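Local coordinates for putative uncharacterized protein (Coprinopsis cinerea, PDB 3W9A) that probably hydrolyses beta-glucan chains, being the beta-jelly-roll catalytic domain of a glycoside hydrolase family 131 enzyme, at residues A[42-47]-A[79-84]; A[53-58]-A[216-221]; A[98-103]-A[115-120]; A[145-150]-A[172-177]. All blocks are in the same frame, centred on the assembly; numbering follows the deposited sequence.

Contact 1 (A[42-47]-A[79-84]); sequences RYLNLD and TELIPQ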
loop_
_atom_site.group_PDB
_atom_site.type_symbol
_atom_site.label_atom_id
_atom_site.label_comp_id
_atom_site.label_asym_id
_atom_site.label_seq_id
_atom_site.Cartn_x
_atom_site.Cartn_y
_atom_site.Cartn_z
ATOM N N ARG A 42 -17.037 -3.572 6.531
ATOM C CA ARG A 42 -16.524 -2.777 7.656
ATOM C C ARG A 42 -15.056 -2.330 7.421
ATOM O O ARG A 42 -14.609 -1.319 7.977
ATOM C CB ARG A 42 -16.617 -3.579 8.948
ATOM C CG ARG A 42 -16.352 -2.775 10.207
ATOM C CD ARG A 42 -16.409 -3.648 11.446
ATOM N NE ARG A 42 -17.716 -4.268 11.607
ATOM C CZ ARG A 42 -18.003 -5.177 12.533
ATOM N NH1 ARG A 42 -17.074 -5.592 13.378
ATOM N NH2 ARG A 42 -19.230 -5.682 12.606
ATOM N N TYR A 43 -14.326 -3.072 6.582
ATOM C CA TYR A 43 -12.879 -2.874 6.418
ATOM C C TYR A 43 -12.421 -2.457 5.018
ATOM O O TYR A 43 -11.418 -1.753 4.868
ATOM C CB TYR A 43 -12.156 -4.158 6.801
ATOM C CG TYR A 43 -12.617 -4.762 8.104
ATOM C CD1 TYR A 43 -12.499 -4.052 9.313
ATOM C CD2 TYR A 43 -13.166 -6.023 8.135
ATOM C CE1 TYR A 43 -12.919 -4.606 10.506
ATOM C CE2 TYR A 43 -13.602 -6.578 9.314
ATOM C CZ TYR A 43 -13.490 -5.866 10.492
ATOM O OH TYR A 43 -13.915 -6.456 11.651
ATOM N N LEU A 44 -13.142 -2.907 4.000
ATOM C CA LEU A 44 -12.772 -2.638 2.614
ATOM C C LEU A 44 -13.950 -2.097 1.831
ATOM O O LEU A 44 -15.001 -2.723 1.770
ATOM C CB LEU A 44 -12.230 -3.911 1.945
ATOM C CG LEU A 44 -10.947 -4.496 2.545
ATOM C CD1 LEU A 44 -10.639 -5.843 1.913
ATOM C CD2 LEU A 44 -9.738 -3.549 2.422
ATOM N N ASN A 45 -13.772 -0.917 1.246
ATOM C CA ASN A 45 -14.793 -0.316 0.410
ATOM C C ASN A 45 -14.194 0.283 -0.848
ATOM O O ASN A 45 -13.046 0.727 -0.860
ATOM C CB ASN A 45 -15.578 0.741 1.188
ATOM C CG ASN A 45 -16.370 0.140 2.312
ATOM O OD1 ASN A 45 -15.916 0.109 3.468
ATOM N ND2 ASN A 45 -17.521 -0.431 1.977
ATOM N N LEU A 46 -15.004 0.309 -1.899
ATOM C CA LEU A 46 -14.579 0.673 -3.240
ATOM C C LEU A 46 -15.470 1.777 -3.798
ATOM O O LEU A 46 -16.685 1.746 -3.601
ATOM C CB LEU A 46 -14.666 -0.561 -4.129
ATOM C CG LEU A 46 -13.823 -1.767 -3.681
ATOM C CD1 LEU A 46 -14.580 -3.085 -3.834
ATOM C CD2 LEU A 46 -12.505 -1.800 -4.431
ATOM N N ASP A 47 -14.862 2.753 -4.490
ATOM C CA ASP A 47 -15.585 3.928 -4.990
ATOM C C ASP A 47 -14.716 4.723 -5.961
ATOM O O ASP A 47 -13.496 4.811 -5.782
ATOM C CB ASP A 47 -15.996 4.835 -3.814
ATOM C CG ASP A 47 -17.077 5.839 -4.174
ATOM O OD1 ASP A 47 -16.743 7.008 -4.511
ATOM O OD2 ASP A 47 -18.260 5.451 -4.125
ATOM N N THR A 79 -5.910 -4.257 8.695
ATOM C CA THR A 79 -6.737 -4.524 7.515
ATOM C C THR A 79 -5.784 -4.552 6.359
ATOM O O THR A 79 -5.301 -3.505 5.950
ATOM C CB THR A 79 -7.767 -3.426 7.272
ATOM O OG1 THR A 79 -8.729 -3.428 8.335
ATOM C CG2 THR A 79 -8.479 -3.645 5.940
ATOM N N GLU A 80 -5.467 -5.745 5.866
ATOM C CA GLU A 80 -4.372 -5.909 4.906
ATOM C C GLU A 80 -4.728 -6.968 3.868
ATOM O O GLU A 80 -5.177 -8.056 4.213
ATOM C CB GLU A 80 -3.076 -6.300 5.634
ATOM C CG GLU A 80 -3.064 -5.793 7.063
ATOM C CD GLU A 80 -1.833 -6.127 7.866
ATOM O OE1 GLU A 80 -1.008 -6.958 7.451
ATOM O OE2 GLU A 80 -1.697 -5.522 8.949
ATOM N N LEU A 81 -4.527 -6.639 2.605
ATOM C CA LEU A 81 -4.587 -7.632 1.529
ATOM C C LEU A 81 -3.180 -8.019 1.144
ATOM O O LEU A 81 -2.233 -7.291 1.445
ATOM C CB LEU A 81 -5.295 -7.029 0.316
ATOM C CG LEU A 81 -6.761 -6.644 0.522
ATOM C CD1 LEU A 81 -7.122 -5.440 -0.339
ATOM C CD2 LEU A 81 -7.689 -7.819 0.232
ATOM N N ILE A 82 -3.046 -9.154 0.470
ATOM C CA ILE A 82 -1.761 -9.636 -0.016
ATOM C C ILE A 82 -1.913 -9.999 -1.488
ATOM O O ILE A 82 -2.955 -10.502 -1.894
ATOM C CB ILE A 82 -1.294 -10.908 0.711
ATOM C CG1 ILE A 82 -1.368 -10.756 2.241
ATOM C CG2 ILE A 82 0.096 -11.335 0.249
ATOM C CD1 ILE A 82 -0.307 -9.869 2.844
ATOM N N PRO A 83 -0.900 -9.699 -2.304
ATOM C CA PRO A 83 -1.020 -10.108 -3.695
ATOM C C PRO A 83 -1.202 -11.605 -3.830
ATOM O O PRO A 83 -0.532 -12.367 -3.138
ATOM C CB PRO A 83 0.320 -9.690 -4.297
ATOM C CG PRO A 83 0.725 -8.511 -3.481
ATOM C CD PRO A 83 0.288 -8.866 -2.082
ATOM N N GLN A 84 -2.121 -12.000 -4.699
ATOM C CA GLN A 84 -2.273 -13.388 -5.110
ATOM C C GLN A 84 -1.674 -13.523 -6.499
ATOM O O GLN A 84 -2.164 -12.897 -7.441
ATOM C CB GLN A 84 -3.751 -13.775 -5.155
ATOM C CG GLN A 84 -4.024 -15.196 -5.668
ATOM C CD GLN A 84 -3.548 -16.255 -4.693
ATOM O OE1 GLN A 84 -4.011 -16.331 -3.560
ATOM N NE2 GLN A 84 -2.668 -17.122 -5.156
#
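Leu44, Tyr43 and Thr79 meet in the interior of a beta-jelly roll, where strand 44-47 of one antiparallel sheet faces strand 77-83 of the other. The contact is a small example of how the two sheets of such a sandwich meet through aliphatic side-chain carbons, with no hydrogen bond across this contact. Thr79 CG2 is the central atom: it lies 3.7 Å from Leu44 CD2 and 3.8 Å from Tyr43 CB, the leucine and threonine side chains running past each other in opposite directions. The other branch of Leu44 meets Leu81 tip to tip, CD1 to CD2 at 3.9 Å. Thr79 places its two branches differently: CG2 stands anti to the backbone N (chi1 of -67°, measured to OG1) and serves the apolar side, while OG1 bonds to Thr65 O on the strand that also pairs with Tyr43. A valine here would probably leave Thr65 O without its hydroxyl partner. Further out, Phe18 and Trp32 flank both leucines and Leu62 lies against them from strand 61-66. Tyr43 is fixed at its far end, where OH bonds to Thr69 OG1 and Gly38 N, and Arg42 CB sits 4.0 Å above the plane of the Tyr43 ring, over its centre.

Contact 2 (A[53-58]-A[216-221]); sequences PAITSE and YVSGVY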
loop_
_atom_site.group_PDB
_atom_site.type_symbol
_atom_site.label_atom_id
_atom_site.label_comp_id
_atom_site.label_asym_id
_atom_site.label_seq_id
_atom_site.Cartn_x
_atom_site.Cartn_y
_atom_site.Cartn_z
ATOM N N PRO A 53 -7.388 10.608 -8.981
ATOM C CA PRO A 53 -8.049 10.917 -10.254
ATOM C C PRO A 53 -7.111 10.949 -11.475
ATOM O O PRO A 53 -7.564 10.720 -12.584
ATOM C CB PRO A 53 -8.686 12.297 -9.994
ATOM C CG PRO A 53 -7.889 12.887 -8.890
ATOM C CD PRO A 53 -7.450 11.747 -8.032
ATOM N N ALA A 54 -5.820 11.209 -11.280
ATOM C CA ALA A 54 -4.862 11.150 -12.398
ATOM C C ALA A 54 -4.612 9.739 -12.955
ATOM O O ALA A 54 -4.005 9.607 -14.015
ATOM C CB ALA A 54 -3.527 11.786 -12.001
ATOM N N ILE A 55 -5.038 8.694 -12.235
ATOM C CA ILE A 55 -4.810 7.301 -12.654
ATOM C C ILE A 55 -5.988 6.896 -13.504
ATOM O O ILE A 55 -6.939 6.257 -13.030
ATOM C CB ILE A 55 -4.648 6.341 -11.457
ATOM C CG1 ILE A 55 -3.453 6.780 -10.621
ATOM C CG2 ILE A 55 -4.442 4.901 -11.935
ATOM C CD1 ILE A 55 -3.224 5.928 -9.391
ATOM N N THR A 56 -5.911 7.291 -14.770
ATOM C CA THR A 56 -7.042 7.207 -15.677
ATOM C C THR A 56 -7.439 5.769 -16.039
ATOM O O THR A 56 -8.599 5.514 -16.353
ATOM C CB THR A 56 -6.749 8.039 -16.930
ATOM O OG1 THR A 56 -5.399 7.808 -17.342
ATOM C CG2 THR A 56 -6.887 9.527 -16.596
ATOM N N SER A 57 -6.492 4.833 -15.972
ATOM C CA SER A 57 -6.764 3.423 -16.323
ATOM C C SER A 57 -7.534 2.653 -15.240
ATOM O O SER A 57 -7.907 1.503 -15.441
ATOM C CB SER A 57 -5.446 2.704 -16.620
ATOM O OG SER A 57 -4.664 2.608 -15.439
ATOM N N GLU A 58 -7.755 3.292 -14.095
ATOM C CA GLU A 58 -8.470 2.694 -12.965
ATOM C C GLU A 58 -9.888 3.273 -12.800
ATOM O O GLU A 58 -10.077 4.476 -12.854
ATOM C CB GLU A 58 -7.661 2.943 -11.676
ATOM C CG GLU A 58 -6.488 2.004 -11.492
ATOM C CD GLU A 58 -6.953 0.582 -11.247
ATOM O OE1 GLU A 58 -6.935 -0.228 -12.215
ATOM O OE2 GLU A 58 -7.382 0.292 -10.103
ATOM N N TYR A 216 -6.761 5.559 1.964
ATOM C CA TYR A 216 -7.170 5.292 0.594
ATOM C C TYR A 216 -5.981 4.844 -0.234
ATOM O O TYR A 216 -4.878 5.394 -0.126
ATOM C CB TYR A 216 -7.835 6.515 -0.025
ATOM C CG TYR A 216 -9.051 7.027 0.739
ATOM C CD1 TYR A 216 -10.337 6.867 0.236
ATOM C CD2 TYR A 216 -8.909 7.689 1.962
ATOM C CE1 TYR A 216 -11.444 7.356 0.906
ATOM C CE2 TYR A 216 -10.015 8.157 2.648
ATOM C CZ TYR A 216 -11.271 7.993 2.116
ATOM O OH TYR A 216 -12.366 8.463 2.798
ATOM N N VAL A 217 -6.205 3.829 -1.056
ATOM C CA VAL A 217 -5.124 3.198 -1.825
ATOM C C VAL A 217 -5.590 3.039 -3.258
ATOM O O VAL A 217 -6.710 2.581 -3.487
ATOM C CB VAL A 217 -4.786 1.798 -1.272
ATOM C CG1 VAL A 217 -3.742 1.098 -2.137
ATOM C CG2 VAL A 217 -4.336 1.881 0.171
ATOM N N SER A 218 -4.760 3.414 -4.228
ATOM C CA SER A 218 -5.087 3.143 -5.628
ATOM C C SER A 218 -3.845 2.945 -6.483
ATOM O O SER A 218 -2.731 3.235 -6.057
ATOM C CB SER A 218 -5.929 4.276 -6.197
ATOM O OG SER A 218 -5.178 5.462 -6.223
ATOM N N GLY A 219 -4.057 2.436 -7.692
ATOM C CA GLY A 219 -2.975 2.260 -8.653
ATOM C C GLY A 219 -1.889 1.312 -8.169
ATOM O O GLY A 219 -0.698 1.631 -8.228
ATOM N N VAL A 220 -2.311 0.143 -7.689
ATOM C CA VAL A 220 -1.383 -0.825 -7.120
ATOM C C VAL A 220 -0.959 -1.827 -8.185
ATOM O O VAL A 220 -1.810 -2.465 -8.800
ATOM C CB VAL A 220 -2.013 -1.574 -5.930
ATOM C CG1 VAL A 220 -0.982 -2.490 -5.276
ATOM C CG2 VAL A 220 -2.557 -0.583 -4.909
ATOM N N TYR A 221 0.349 -1.965 -8.395
ATOM C CA TYR A 221 0.892 -2.999 -9.302
ATOM C C TYR A 221 2.392 -3.175 -9.113
ATOM O O TYR A 221 3.045 -2.383 -8.417
ATOM C CB TYR A 221 0.570 -2.696 -10.775
ATOM C CG TYR A 221 1.289 -1.500 -11.412
ATOM C CD1 TYR A 221 0.834 -0.203 -11.213
ATOM C CD2 TYR A 221 2.414 -1.686 -12.231
ATOM C CE1 TYR A 221 1.481 0.892 -11.791
ATOM C CE2 TYR A 221 3.061 -0.597 -12.820
ATOM C CZ TYR A 221 2.587 0.681 -12.597
ATOM O OH TYR A 221 3.226 1.748 -13.175
HETATM O O HOH W 1 -4.962 -0.597 -7.811
HETATM O O HOH W 2 -6.932 1.865 -8.075
#
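A type I beta turn from Ile55 to Glu58, in the loop between strands 44-47 and 61-66, rests on strand 213-224 of the jelly roll at Ser218 and Gly219. Ile55, itself the centre of an inverse gamma turn, sends its CD1 methyl to within 3.7 Å of Gly219 CA and 3.8 Å of Ser218 OG. Its outer chain is fully extended (chi2 178°), which carries the methyl out from the loop onto the strand. The fit leaves no room for a beta carbon: one built on Gly219 would fall 2.5 Å from Ile55 CD1, and the positive phi of 61° also suits a residue without a side chain. Ser218 OG ties the same loop further back, by a hydrogen bond to Asn52 N. Where the turn ends, Glu58 does not touch the strand but reaches it through water. One water accepts from Gly219 N at 3.0 Å and lies 2.6 Å from Glu58 OE2; a second accepts from Val220 N at 2.8 Å and is only weakly tied to the carboxylate. That carboxylate is also held directly by Ser8 OG and Phe9 N. The result is a tight turn seated on a beta-sandwich strand at a glycine, with bridging water filling the polar side.

Contact 3 (A[98-103]-A[115-120]); sequences FSIKRT and QVMFFE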
loop_
_atom_site.group_PDB
_atom_site.type_symbol
_atom_site.label_atom_id
_atom_site.label_comp_id
_atom_site.label_asym_id
_atom_site.label_seq_id
_atom_site.Cartn_x
_atom_site.Cartn_y
_atom_site.Cartn_z
ATOM N N PHE A 98 2.178 2.044 -5.844
ATOM C CA PHE A 98 0.896 2.341 -5.227
ATOM C C PHE A 98 0.794 3.834 -4.997
ATOM O O PHE A 98 1.812 4.555 -5.007
ATOM C CB PHE A 98 0.717 1.619 -3.885
ATOM C CG PHE A 98 1.772 1.950 -2.871
ATOM C CD1 PHE A 98 1.535 2.905 -1.884
ATOM C CD2 PHE A 98 3.007 1.312 -2.906
ATOM C CE1 PHE A 98 2.515 3.229 -0.969
ATOM C CE2 PHE A 98 3.993 1.637 -1.988
ATOM C CZ PHE A 98 3.740 2.589 -1.015
ATOM N N SER A 99 -0.439 4.278 -4.769
ATOM C CA SER A 99 -0.747 5.642 -4.363
ATOM C C SER A 99 -1.625 5.600 -3.134
ATOM O O SER A 99 -2.567 4.814 -3.064
ATOM C CB SER A 99 -1.504 6.405 -5.468
ATOM O OG SER A 99 -0.815 6.346 -6.710
ATOM N N ILE A 100 -1.348 6.494 -2.199
ATOM C CA ILE A 100 -2.028 6.513 -0.937
ATOM C C ILE A 100 -2.428 7.946 -0.534
ATOM O O ILE A 100 -1.775 8.939 -0.902
ATOM C CB ILE A 100 -1.140 5.804 0.110
ATOM C CG1 ILE A 100 -1.888 5.569 1.418
ATOM C CG2 ILE A 100 0.133 6.575 0.389
ATOM C CD1 ILE A 100 -1.293 4.451 2.250
ATOM N N LYS A 101 -3.539 8.056 0.181
ATOM C CA LYS A 101 -3.917 9.326 0.792
ATOM C C LYS A 101 -4.791 9.132 2.004
ATOM O O LYS A 101 -5.310 8.030 2.264
ATOM C CB LYS A 101 -4.667 10.220 -0.189
ATOM C CG LYS A 101 -6.118 9.817 -0.423
ATOM C CD LYS A 101 -6.992 11.013 -0.756
ATOM C CE LYS A 101 -8.444 10.603 -0.855
ATOM N NZ LYS A 101 -9.278 11.732 -1.341
ATOM N N ARG A 102 -4.966 10.238 2.723
ATOM C CA ARG A 102 -5.946 10.337 3.797
ATOM C C ARG A 102 -6.862 11.513 3.514
ATOM O O ARG A 102 -6.573 12.326 2.635
ATOM C CB ARG A 102 -5.250 10.523 5.144
ATOM C CG ARG A 102 -4.456 11.814 5.295
ATOM C CD ARG A 102 -4.253 12.091 6.772
ATOM N NE ARG A 102 -3.824 13.447 7.045
ATOM C CZ ARG A 102 -4.612 14.424 7.499
ATOM N NH1 ARG A 102 -5.912 14.234 7.701
ATOM N NH2 ARG A 102 -4.085 15.618 7.747
ATOM N N THR A 103 -7.967 11.596 4.248
ATOM C CA THR A 103 -8.811 12.799 4.238
ATOM C C THR A 103 -8.855 13.355 5.649
ATOM O O THR A 103 -8.092 12.933 6.524
ATOM C CB THR A 103 -10.239 12.502 3.727
ATOM O OG1 THR A 103 -10.952 11.663 4.655
ATOM C CG2 THR A 103 -10.202 11.835 2.356
ATOM N N GLN A 115 2.079 1.050 10.500
ATOM C CA GLN A 115 2.928 0.483 9.458
ATOM C C GLN A 115 2.033 0.215 8.263
ATOM O O GLN A 115 0.967 -0.410 8.391
ATOM C CB GLN A 115 3.582 -0.807 9.938
ATOM C CG GLN A 115 4.629 -0.607 11.022
ATOM C CD GLN A 115 4.664 -1.726 12.038
ATOM O OE1 GLN A 115 4.384 -2.877 11.718
ATOM N NE2 GLN A 115 4.994 -1.393 13.286
ATOM N N VAL A 116 2.441 0.716 7.110
ATOM C CA VAL A 116 1.590 0.703 5.942
ATOM C C VAL A 116 2.385 0.286 4.731
ATOM O O VAL A 116 3.534 0.686 4.582
ATOM C CB VAL A 116 1.000 2.087 5.701
ATOM C CG1 VAL A 116 -0.083 2.014 4.654
ATOM C CG2 VAL A 116 0.439 2.670 7.012
HETATM N N MSE A 117 1.769 -0.515 3.867
HETATM C CA MSE A 117 2.406 -0.958 2.626
HETATM C C MSE A 117 3.743 -1.612 2.932
HETATM O O MSE A 117 4.775 -1.239 2.403
HETATM C CB MSE A 117 2.509 0.224 1.648
HETATM C CG MSE A 117 1.205 1.001 1.391
HETATM SE SE MSE A 117 -0.288 -0.120 0.696
HETATM C CE MSE A 117 0.745 -1.027 -0.725
ATOM N N PHE A 118 3.703 -2.628 3.785
ATOM C CA PHE A 118 4.903 -3.238 4.345
ATOM C C PHE A 118 5.051 -4.689 3.945
ATOM O O PHE A 118 4.059 -5.412 3.821
ATOM C CB PHE A 118 4.916 -3.151 5.883
ATOM C CG PHE A 118 3.733 -3.796 6.576
ATOM C CD1 PHE A 118 3.763 -5.127 6.976
ATOM C CD2 PHE A 118 2.618 -3.039 6.915
ATOM C CE1 PHE A 118 2.672 -5.695 7.645
ATOM C CE2 PHE A 118 1.532 -3.601 7.577
ATOM C CZ PHE A 118 1.562 -4.920 7.958
ATOM N N PHE A 119 6.301 -5.108 3.770
ATOM C CA PHE A 119 6.614 -6.527 3.693
ATOM C C PHE A 119 6.591 -7.099 5.093
ATOM O O PHE A 119 6.812 -6.366 6.059
ATOM C CB PHE A 119 7.989 -6.754 3.072
ATOM C CG PHE A 119 8.034 -6.475 1.613
ATOM C CD1 PHE A 119 7.754 -7.464 0.698
ATOM C CD2 PHE A 119 8.361 -5.217 1.159
ATOM C CE1 PHE A 119 7.788 -7.207 -0.648
ATOM C CE2 PHE A 119 8.422 -4.947 -0.188
ATOM C CZ PHE A 119 8.136 -5.943 -1.097
ATOM N N GLU A 120 6.351 -8.411 5.198
ATOM C CA GLU A 120 6.316 -9.111 6.496
ATOM C C GLU A 120 7.542 -8.797 7.358
ATOM O O GLU A 120 7.414 -8.524 8.562
ATOM C CB GLU A 120 6.180 -10.622 6.281
ATOM C CG GLU A 120 6.210 -11.475 7.539
ATOM C CD GLU A 120 4.994 -11.311 8.430
ATOM O OE1 GLU A 120 4.021 -10.604 8.108
ATOM O OE2 GLU A 120 4.998 -11.931 9.495
#
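One face of the Phe98 ring is taken by Met117, modelled as selenomethionine, while Tyr161 meets the same ring edge-to-face. This is a Met-aromatic contact in the core of the jelly roll, made between strand 93-101 of one sheet and strand 114-119 of the other. Met117 CG makes the closest approach, 3.5 Å from Phe98 CE1 and set toward the rim; it makes a CH-pi contact 3.9 Å from the ring centroid, 27° off the normal. The selenium stays higher over the face, 4.7 Å from the centroid. Bends at chi2 (-58°) and chi3 (-48°) curl the chain over the phenyl group and return its terminal CE to 3.8 Å from Phe98 CG, so that successive carbons and the selenium blanket one side of the ring. The chain turns a corner at Met117, whose side chain points toward strand 93-101, and its carbonyl O is bonded by Tyr161 OH. Tyr161 thus addresses both partners, one through its ring and the other through its hydroxyl. Phe199 and Val201 lie against Met117 from strand 199-201. Beside the aromatic pair, Ile100 crosses Val116 at a slant, with Trp215 touching both; here the nearest atoms are Ile100 CD1 and Val116 CG1, 3.6 Å apart.

Contact 4 (A[145-150]-A[172-177]); sequences ERWSTP and LWASTN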
loop_
_atom_site.group_PDB
_atom_site.type_symbol
_atom_site.label_atom_id
_atom_site.label_comp_id
_atom_site.label_asym_id
_atom_site.label_seq_id
_atom_site.Cartn_x
_atom_site.Cartn_y
_atom_site.Cartn_z
ATOM N N GLU A 145 14.352 5.287 8.684
ATOM C CA GLU A 145 13.659 6.298 7.869
ATOM C C GLU A 145 14.629 6.953 6.902
ATOM O O GLU A 145 15.678 7.446 7.320
ATOM C CB GLU A 145 13.022 7.396 8.740
ATOM C CG GLU A 145 12.136 8.360 7.954
ATOM C CD GLU A 145 11.498 9.435 8.820
ATOM O OE1 GLU A 145 12.222 10.275 9.383
ATOM O OE2 GLU A 145 10.259 9.448 8.932
ATOM N N ARG A 146 14.280 6.966 5.622
ATOM C CA ARG A 146 15.096 7.609 4.597
ATOM C C ARG A 146 14.413 8.827 3.982
ATOM O O ARG A 146 15.044 9.597 3.266
ATOM C CB ARG A 146 15.432 6.619 3.469
ATOM C CG ARG A 146 15.804 5.222 3.915
ATOM C CD ARG A 146 16.985 5.231 4.859
ATOM N NE ARG A 146 17.305 3.877 5.314
ATOM C CZ ARG A 146 18.512 3.312 5.260
ATOM N NH1 ARG A 146 19.566 3.976 4.802
ATOM N NH2 ARG A 146 18.671 2.079 5.711
ATOM N N TRP A 147 13.125 9.007 4.249
ATOM C CA TRP A 147 12.354 10.023 3.552
ATOM C C TRP A 147 11.047 10.228 4.288
ATOM O O TRP A 147 10.511 9.289 4.877
ATOM C CB TRP A 147 12.107 9.533 2.128
ATOM C CG TRP A 147 11.305 10.421 1.227
ATOM C CD1 TRP A 147 11.790 11.253 0.272
ATOM C CD2 TRP A 147 9.875 10.509 1.145
ATOM N NE1 TRP A 147 10.763 11.878 -0.379
ATOM C CE2 TRP A 147 9.575 11.442 0.142
ATOM C CE3 TRP A 147 8.826 9.913 1.843
ATOM C CZ2 TRP A 147 8.272 11.784 -0.195
ATOM C CZ3 TRP A 147 7.528 10.263 1.512
ATOM C CH2 TRP A 147 7.264 11.180 0.497
ATOM N N SER A 148 10.522 11.444 4.252
ATOM C CA SER A 148 9.244 11.713 4.876
ATOM C C SER A 148 8.679 13.003 4.344
ATOM O O SER A 148 9.395 13.816 3.750
ATOM C CB SER A 148 9.352 11.726 6.424
ATOM O OG SER A 148 9.934 12.916 6.924
ATOM N N THR A 149 7.382 13.177 4.516
ATOM C CA THR A 149 6.703 14.334 3.973
ATOM C C THR A 149 5.452 14.549 4.809
ATOM O O THR A 149 4.835 13.575 5.265
ATOM C CB THR A 149 6.395 14.154 2.462
ATOM O OG1 THR A 149 6.147 15.423 1.851
ATOM C CG2 THR A 149 5.197 13.256 2.224
ATOM N N PRO A 150 5.104 15.819 5.082
ATOM C CA PRO A 150 3.851 16.035 5.776
ATOM C C PRO A 150 2.687 15.289 5.118
ATOM O O PRO A 150 2.491 15.392 3.919
ATOM C CB PRO A 150 3.678 17.547 5.672
ATOM C CG PRO A 150 5.084 18.056 5.796
ATOM C CD PRO A 150 5.931 17.046 5.057
ATOM N N LEU A 172 13.539 4.457 -3.470
ATOM C CA LEU A 172 12.181 4.980 -3.457
ATOM C C LEU A 172 11.944 5.993 -4.584
ATOM O O LEU A 172 12.744 6.936 -4.774
ATOM C CB LEU A 172 11.895 5.636 -2.112
ATOM C CG LEU A 172 10.483 6.185 -1.943
ATOM C CD1 LEU A 172 9.495 5.023 -1.827
ATOM C CD2 LEU A 172 10.400 7.129 -0.742
ATOM N N TRP A 173 10.862 5.788 -5.333
ATOM C CA TRP A 173 10.365 6.791 -6.269
ATOM C C TRP A 173 9.117 7.428 -5.637
ATOM O O TRP A 173 8.323 6.745 -4.990
ATOM C CB TRP A 173 10.054 6.189 -7.635
ATOM C CG TRP A 173 11.246 5.595 -8.324
ATOM C CD1 TRP A 173 11.931 4.485 -7.945
ATOM C CD2 TRP A 173 11.885 6.072 -9.514
ATOM N NE1 TRP A 173 12.965 4.238 -8.821
ATOM C CE2 TRP A 173 12.946 5.185 -9.807
ATOM C CE3 TRP A 173 11.646 7.147 -10.384
ATOM C CZ2 TRP A 173 13.798 5.361 -10.907
ATOM C CZ3 TRP A 173 12.486 7.319 -11.482
ATOM C CH2 TRP A 173 13.558 6.428 -11.728
ATOM N N ALA A 174 8.947 8.729 -5.810
ATOM C CA ALA A 174 7.810 9.437 -5.216
ATOM C C ALA A 174 7.396 10.672 -6.010
ATOM O O ALA A 174 8.183 11.259 -6.758
ATOM C CB ALA A 174 8.104 9.818 -3.769
ATOM N N SER A 175 6.123 11.011 -5.873
ATOM C CA SER A 175 5.555 12.247 -6.385
ATOM C C SER A 175 4.171 12.397 -5.767
ATOM O O SER A 175 3.700 11.478 -5.069
ATOM C CB SER A 175 5.438 12.210 -7.904
ATOM O OG SER A 175 4.336 11.427 -8.315
ATOM N N THR A 176 3.527 13.541 -6.017
ATOM C CA THR A 176 2.139 13.758 -5.604
ATOM C C THR A 176 1.193 13.878 -6.809
ATOM O O THR A 176 1.597 14.218 -7.920
ATOM C CB THR A 176 1.976 15.019 -4.722
ATOM O OG1 THR A 176 2.412 16.169 -5.442
ATOM C CG2 THR A 176 2.802 14.902 -3.439
ATOM N N ASN A 177 -0.067 13.567 -6.558
ATOM C CA ASN A 177 -1.158 13.740 -7.511
ATOM C C ASN A 177 -0.835 13.212 -8.901
ATOM O O ASN A 177 -0.608 12.017 -9.025
ATOM C CB ASN A 177 -1.628 15.194 -7.480
ATOM C CG ASN A 177 -2.034 15.631 -6.075
ATOM O OD1 ASN A 177 -2.678 14.879 -5.331
ATOM N ND2 ASN A 177 -1.645 16.842 -5.697
#
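Behind the apolar meeting of Leu172 and Ala174 with Trp147, two carbonyl oxygens, Asn158 OD1 and Asn179 O, lie within hydrogen-bonding reach of Ser175 OG, whose one proton must be shared between them or serve one at a time. This polar side of strand 169-176 is turned away from Trp147, while Leu172 and Ala174, in the alternation usual for a beta strand, face the indole. Leu172 CD2 lies over one face of Trp147, 3.9 Å from CD2 of the indole, and makes a CH-pi contact 4.2 Å from the centroid of the five-membered ring, 25° off its normal. The two side chains cross at about a right angle. Further along, Ala174 CB comes within 4.1 Å of Trp147 CZ2. With CG anti to the backbone N (chi1 179°), the indole projects from its own strand toward the other sheet; on the opposite face, Thr149 N stands 4.2 Å above the ring plane, toward the rim. An alanine in place of Trp147 would probably open a gap over Leu172 CD2 and Ala174 CB and loosen the join between the two sheets. At its base, Trp147 shares with Arg146 a classic beta bulge opposite Trp139. The contact thus bridges the jelly-roll sandwich, with strand 136-141 pairing beside 144-150 and strands 157-164 and 182-189 flanking 169-176; Phe159, Val184 and Val185 from these two touch the indole.

How the contacts relate
Contacts 1, 3 and 4 each join one sheet of the sandwich to the other and follow in series along the chain. Contact 3 lies nearest the middle, its centre about 12 Å from those of both contact 1 and contact 4, which are about 23 Å apart on opposite sides of the chain's centre. Contact 2 instead seats a loop on one sheet and closes a long loop of chain within which contacts 3 and 4 are nested. It adjoins contact 3 through neighbouring strands, Ser218 O lying 2.8 Å from Ser99 N in a probable hydrogen bond. Contacts 1 and 3 touch where Glu80 OE1 packs 3.3 Å from Phe118 CZ. Glycerol, probably from crystallisation, bonds to Gln115 and Glu120 of contact 3.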